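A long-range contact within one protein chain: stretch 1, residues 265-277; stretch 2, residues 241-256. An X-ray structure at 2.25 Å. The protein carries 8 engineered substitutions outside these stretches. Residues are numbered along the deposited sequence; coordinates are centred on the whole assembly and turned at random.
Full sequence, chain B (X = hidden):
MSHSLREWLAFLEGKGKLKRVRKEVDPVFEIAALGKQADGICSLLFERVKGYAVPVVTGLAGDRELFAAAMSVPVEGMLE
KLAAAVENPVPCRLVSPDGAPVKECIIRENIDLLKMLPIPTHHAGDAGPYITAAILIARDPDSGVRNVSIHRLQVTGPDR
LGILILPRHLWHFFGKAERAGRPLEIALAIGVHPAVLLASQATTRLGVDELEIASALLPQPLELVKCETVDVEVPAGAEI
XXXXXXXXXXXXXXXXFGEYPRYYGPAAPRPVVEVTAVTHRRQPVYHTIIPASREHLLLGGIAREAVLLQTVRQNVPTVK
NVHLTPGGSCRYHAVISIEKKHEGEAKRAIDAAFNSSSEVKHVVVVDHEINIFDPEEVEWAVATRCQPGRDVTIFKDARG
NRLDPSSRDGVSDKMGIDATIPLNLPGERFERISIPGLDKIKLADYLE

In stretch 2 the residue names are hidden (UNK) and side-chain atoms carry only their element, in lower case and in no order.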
# COMPACT_ATOMS: atom_id res chain seq x y z
N GLY B 265 -17.67 2.02 18.82
CA GLY B 265 -18.69 1.13 19.39
C GLY B 265 -19.65 1.98 20.23
O GLY B 265 -19.20 2.70 21.13
N PRO B 266 -20.97 1.92 19.93
CA PRO B 266 -21.91 2.77 20.68
C PRO B 266 -22.12 2.35 22.16
O PRO B 266 -21.93 1.16 22.52
CB PRO B 266 -23.21 2.67 19.86
CG PRO B 266 -23.10 1.39 19.09
CD PRO B 266 -21.63 1.20 18.82
N ALA B 267 -22.46 3.34 22.98
CA ALA B 267 -22.85 3.15 24.38
C ALA B 267 -24.16 2.37 24.51
O ALA B 267 -25.08 2.57 23.70
CB ALA B 267 -22.97 4.50 25.06
N ALA B 268 -24.23 1.49 25.50
CA ALA B 268 -25.46 0.74 25.82
C ALA B 268 -25.38 0.09 27.22
O ALA B 268 -24.28 0.00 27.79
CB ALA B 268 -25.76 -0.31 24.75
N PRO B 269 -26.53 -0.36 27.76
CA PRO B 269 -26.52 -1.07 29.06
C PRO B 269 -25.92 -2.49 28.97
O PRO B 269 -26.38 -3.32 28.17
CB PRO B 269 -28.01 -1.13 29.46
CG PRO B 269 -28.72 -0.17 28.56
CD PRO B 269 -27.92 -0.12 27.30
N ARG B 270 -24.92 -2.78 29.81
CA ARG B 270 -24.10 -4.00 29.70
C ARG B 270 -23.69 -4.54 31.05
O ARG B 270 -23.84 -3.85 32.07
CB ARG B 270 -22.85 -3.68 28.85
CG ARG B 270 -23.18 -3.64 27.37
CD ARG B 270 -22.03 -3.29 26.47
NE ARG B 270 -22.53 -3.10 25.11
CZ ARG B 270 -22.38 -2.00 24.37
NH1 ARG B 270 -21.73 -0.92 24.80
NH2 ARG B 270 -22.91 -2.00 23.15
N PRO B 271 -23.14 -5.77 31.09
CA PRO B 271 -22.81 -6.32 32.40
C PRO B 271 -21.75 -5.56 33.12
O PRO B 271 -21.07 -4.70 32.56
CB PRO B 271 -22.37 -7.74 32.09
CG PRO B 271 -23.20 -8.09 30.91
CD PRO B 271 -23.23 -6.84 30.08
N VAL B 272 -21.60 -5.90 34.39
CA VAL B 272 -20.72 -5.21 35.31
C VAL B 272 -19.90 -6.24 36.10
O VAL B 272 -20.42 -7.24 36.51
CB VAL B 272 -21.54 -4.33 36.28
CG1 VAL B 272 -20.65 -3.66 37.31
CG2 VAL B 272 -22.30 -3.27 35.50
N VAL B 273 -18.62 -5.97 36.29
CA VAL B 273 -17.75 -6.77 37.08
C VAL B 273 -17.48 -6.00 38.34
O VAL B 273 -17.07 -4.84 38.27
CB VAL B 273 -16.37 -6.98 36.37
CG1 VAL B 273 -15.37 -7.68 37.28
CG2 VAL B 273 -16.54 -7.77 35.08
N GLU B 274 -17.71 -6.63 39.49
CA GLU B 274 -17.23 -6.14 40.79
C GLU B 274 -15.90 -6.82 41.07
O GLU B 274 -15.80 -8.05 41.02
CB GLU B 274 -18.24 -6.49 41.90
CG GLU B 274 -17.76 -6.23 43.34
CD GLU B 274 -18.88 -6.37 44.40
OE1 GLU B 274 -18.71 -7.16 45.36
OE2 GLU B 274 -19.93 -5.70 44.28
N VAL B 275 -14.89 -6.04 41.43
CA VAL B 275 -13.57 -6.61 41.68
C VAL B 275 -13.38 -6.86 43.18
O VAL B 275 -13.67 -5.98 44.01
CB VAL B 275 -12.40 -5.85 40.97
CG1 VAL B 275 -12.88 -4.69 40.14
CG2 VAL B 275 -11.24 -5.46 41.87
N THR B 276 -12.95 -8.09 43.49
CA THR B 276 -12.77 -8.56 44.86
C THR B 276 -11.31 -8.68 45.29
O THR B 276 -11.04 -8.86 46.47
CB THR B 276 -13.48 -9.89 45.07
OG1 THR B 276 -12.95 -10.88 44.17
CG2 THR B 276 -14.99 -9.73 44.80
N ALA B 277 -10.37 -8.53 44.36
CA ALA B 277 -8.96 -8.50 44.69
C ALA B 277 -8.10 -8.19 43.49
O ALA B 277 -8.51 -8.39 42.36
CB ALA B 277 -8.53 -9.86 45.27
N UNK B 241 -3.12 -9.35 38.13
CA UNK B 241 -4.36 -10.13 38.10
C UNK B 241 -5.41 -9.39 38.86
O UNK B 241 -5.17 -8.93 39.97
c UNK B 241 -3.39 -12.42 37.76
c UNK B 241 -4.20 -11.54 38.69
c UNK B 241 -5.55 -12.18 39.03
N UNK B 242 -6.59 -9.30 38.27
CA UNK B 242 -7.73 -8.67 38.89
C UNK B 242 -8.76 -9.76 38.95
O UNK B 242 -9.18 -10.30 37.93
c UNK B 242 -9.49 -6.88 38.65
c UNK B 242 -8.21 -7.44 38.08
c UNK B 242 -7.36 -5.33 36.98
c UNK B 242 -7.12 -6.36 38.07
N UNK B 243 -9.19 -10.07 40.17
CA UNK B 243 -10.19 -11.09 40.47
C UNK B 243 -11.54 -10.43 40.69
O UNK B 243 -11.62 -9.36 41.25
c UNK B 243 -8.35 -12.41 41.71
c UNK B 243 -9.78 -11.84 41.73
c UNK B 243 -7.96 -13.17 42.95
o UNK B 243 -8.83 -13.36 43.84
o UNK B 243 -6.77 -13.60 43.04
N UNK B 244 -12.60 -11.08 40.25
CA UNK B 244 -13.91 -10.54 40.49
C UNK B 244 -15.04 -11.39 40.01
O UNK B 244 -14.91 -12.61 39.80
N UNK B 245 -16.18 -10.74 39.82
CA UNK B 245 -17.35 -11.47 39.36
C UNK B 245 -18.26 -10.60 38.54
O UNK B 245 -18.36 -9.39 38.78
c UNK B 245 -18.08 -12.06 40.57
n UNK B 245 -19.26 -11.14 45.41
c UNK B 245 -18.50 -11.05 41.61
c UNK B 245 -18.74 -10.65 44.11
c UNK B 245 -18.74 -11.70 42.98
N UNK B 246 -18.89 -11.19 37.54
CA UNK B 246 -19.85 -10.48 36.73
C UNK B 246 -21.20 -10.63 37.47
O UNK B 246 -21.62 -11.74 37.78
c UNK B 246 -18.56 -11.19 34.64
c UNK B 246 -20.78 -10.08 34.43
c UNK B 246 -19.94 -11.02 35.29
c UNK B 246 -18.65 -11.93 33.32
N UNK B 247 -21.86 -9.51 37.76
CA UNK B 247 -23.01 -9.50 38.65
C UNK B 247 -24.27 -9.94 37.92
O UNK B 247 -24.53 -9.46 36.81
c UNK B 247 -21.72 -8.45 41.23
c UNK B 247 -22.07 -7.54 40.07
c UNK B 247 -22.37 -6.13 40.56
c UNK B 247 -23.23 -8.11 39.24
N UNK B 248 -25.05 -10.85 38.53
CA UNK B 248 -26.27 -11.32 37.83
C UNK B 248 -27.32 -10.20 37.69
O UNK B 248 -27.53 -9.44 38.63
c UNK B 248 -26.77 -12.46 38.71
c UNK B 248 -26.29 -12.11 40.09
c UNK B 248 -25.05 -11.26 39.95
N UNK B 249 -27.92 -10.06 36.51
CA UNK B 249 -28.98 -9.08 36.29
C UNK B 249 -28.56 -7.62 36.10
O UNK B 249 -29.20 -6.90 35.33
N UNK B 250 -27.49 -7.18 36.75
CA UNK B 250 -27.12 -5.78 36.67
C UNK B 250 -26.71 -5.42 35.23
O UNK B 250 -26.03 -6.19 34.52
c UNK B 250 -25.97 -5.42 37.64
c UNK B 250 -25.58 -3.95 37.49
c UNK B 250 -26.37 -5.72 39.06
N UNK B 251 -27.17 -4.24 34.82
CA UNK B 251 -26.83 -3.63 33.52
C UNK B 251 -26.56 -2.17 33.77
O UNK B 251 -27.40 -1.48 34.35
n UNK B 251 -27.45 -7.16 30.85
c UNK B 251 -28.28 -5.22 32.15
n UNK B 251 -26.83 -8.27 32.79
c UNK B 251 -27.12 -5.82 31.34
c UNK B 251 -27.97 -3.78 32.52
c UNK B 251 -27.31 -8.29 31.55
n UNK B 251 -27.68 -9.44 31.00
N UNK B 252 -25.38 -1.71 33.38
CA UNK B 252 -25.01 -0.29 33.43
C UNK B 252 -24.41 0.12 32.12
O UNK B 252 -23.93 -0.72 31.36
c UNK B 252 -24.03 -0.01 34.57
c UNK B 252 -23.76 -0.08 37.13
c UNK B 252 -24.70 -0.21 35.94
o UNK B 252 -24.26 -0.32 38.25
o UNK B 252 -22.55 0.22 36.98
N UNK B 253 -24.45 1.42 31.86
CA UNK B 253 -24.07 1.93 30.56
C UNK B 253 -22.55 1.83 30.41
O UNK B 253 -21.77 2.37 31.21
c UNK B 253 -24.56 3.37 30.32
c UNK B 253 -26.09 3.46 30.40
c UNK B 253 -24.08 3.85 28.95
N UNK B 254 -22.15 1.10 29.39
CA UNK B 254 -20.72 0.96 29.04
C UNK B 254 -20.53 1.60 27.67
O UNK B 254 -21.35 1.41 26.74
c UNK B 254 -18.87 -0.84 28.72
o UNK B 254 -17.38 -0.41 26.88
o UNK B 254 -19.36 -1.18 26.37
c UNK B 254 -20.33 -0.53 29.03
c UNK B 254 -18.52 -0.81 27.22
N UNK B 255 -19.45 2.33 27.52
CA UNK B 255 -19.18 2.93 26.22
C UNK B 255 -19.54 4.41 26.16
O UNK B 255 -19.96 4.96 27.17
N UNK B 256 -19.34 5.06 25.00
CA UNK B 256 -18.79 4.41 23.78
C UNK B 256 -17.26 4.23 23.80
O UNK B 256 -16.55 4.73 24.70
c UNK B 256 -19.21 5.38 22.66
c UNK B 256 -19.46 6.52 24.82
c UNK B 256 -19.25 6.73 23.33

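Position 241 carries three carbons, one bearing the other two, and scarcely meets stretch 1: Val 241. At 242 four carbons fork at the first, with one arm two carbons long; a carbon of this group lies 3.9 Å from Val 275 CB. This is Ile 242.

Position 243 has three carbons, the third holding two oxygens: Glu 243. Its N donates to Ala 277 O (2.8 Å), while its O accepts from Thr 276 N (2.9 Å) and weakly from Ala 277 N (3.5 Å), the mark of a beta bulge. Position 244 has no side-chain atoms, and a CB there would fall 2.4 Å from Glu 274 O, a clash, so the position is Gly 244; its CA lies 4.1 Å from Val 275 CA, the usual spacing of a non-hydrogen-bonded antiparallel pair. Four carbons in a row ending in nitrogen make 245 Lys 245, which runs beside Glu 274, NZ to OE1 4.0 Å, too far for a salt bridge.

At 246, four carbons again fork at the first with one longer arm, packing on Pro 271 and Val 273: Ile 246, with CG2 3.7 Å from Pro 271 CB. Position 247 has four carbons forked at the second, near Glu 274 CB and Val 272: Leu 247. Its N bonds Val 272 O at 3.0 Å.

Three carbons close a ring onto N at 248, Pro 248, and 249 is bare with phi 78°, Gly 249; neither touches stretch 1. Position 250, one carbon carrying two, meets Val 272 CG2 at 3.9 Å: Val 250. At 251 three carbons, a nitrogen, then a carbon with two more nitrogens spell Arg 251; Pro 271 CG lies over one face of its guanidinium.

Position 252 has three carbons and a terminal pair of oxygens, Glu 252, and trades backbone bonds with Arg 270. One carbon carrying two at 253, 4.1 Å from Ala 267 CB, is Val 253. Position 254 repeats the carboxylate pattern, one oxygen 2.9 Å from Arg 270 NH1: Glu 254, whose OE2 forms a salt bridge there. Position 255 is bare; at phi 102° and psi -179° a CB would jam against the preceding carbonyl, so Gly 255. A three-carbon ring on N after a cis peptide makes 256 Pro 256, its CB 3.1 Å from Gly 265 O.

The contact works as two antiparallel ladders, separated on stretch 2 by a turn. Backbone bonds set the register, Val 273 and Ile 246 pack on one face, and on the other Arg 270 ties Glu 254 to Pro 266 O, which NH1 reaches at 3.1 Å.

Stretch 2 (241-256) VIEGKILPGVREVEGP
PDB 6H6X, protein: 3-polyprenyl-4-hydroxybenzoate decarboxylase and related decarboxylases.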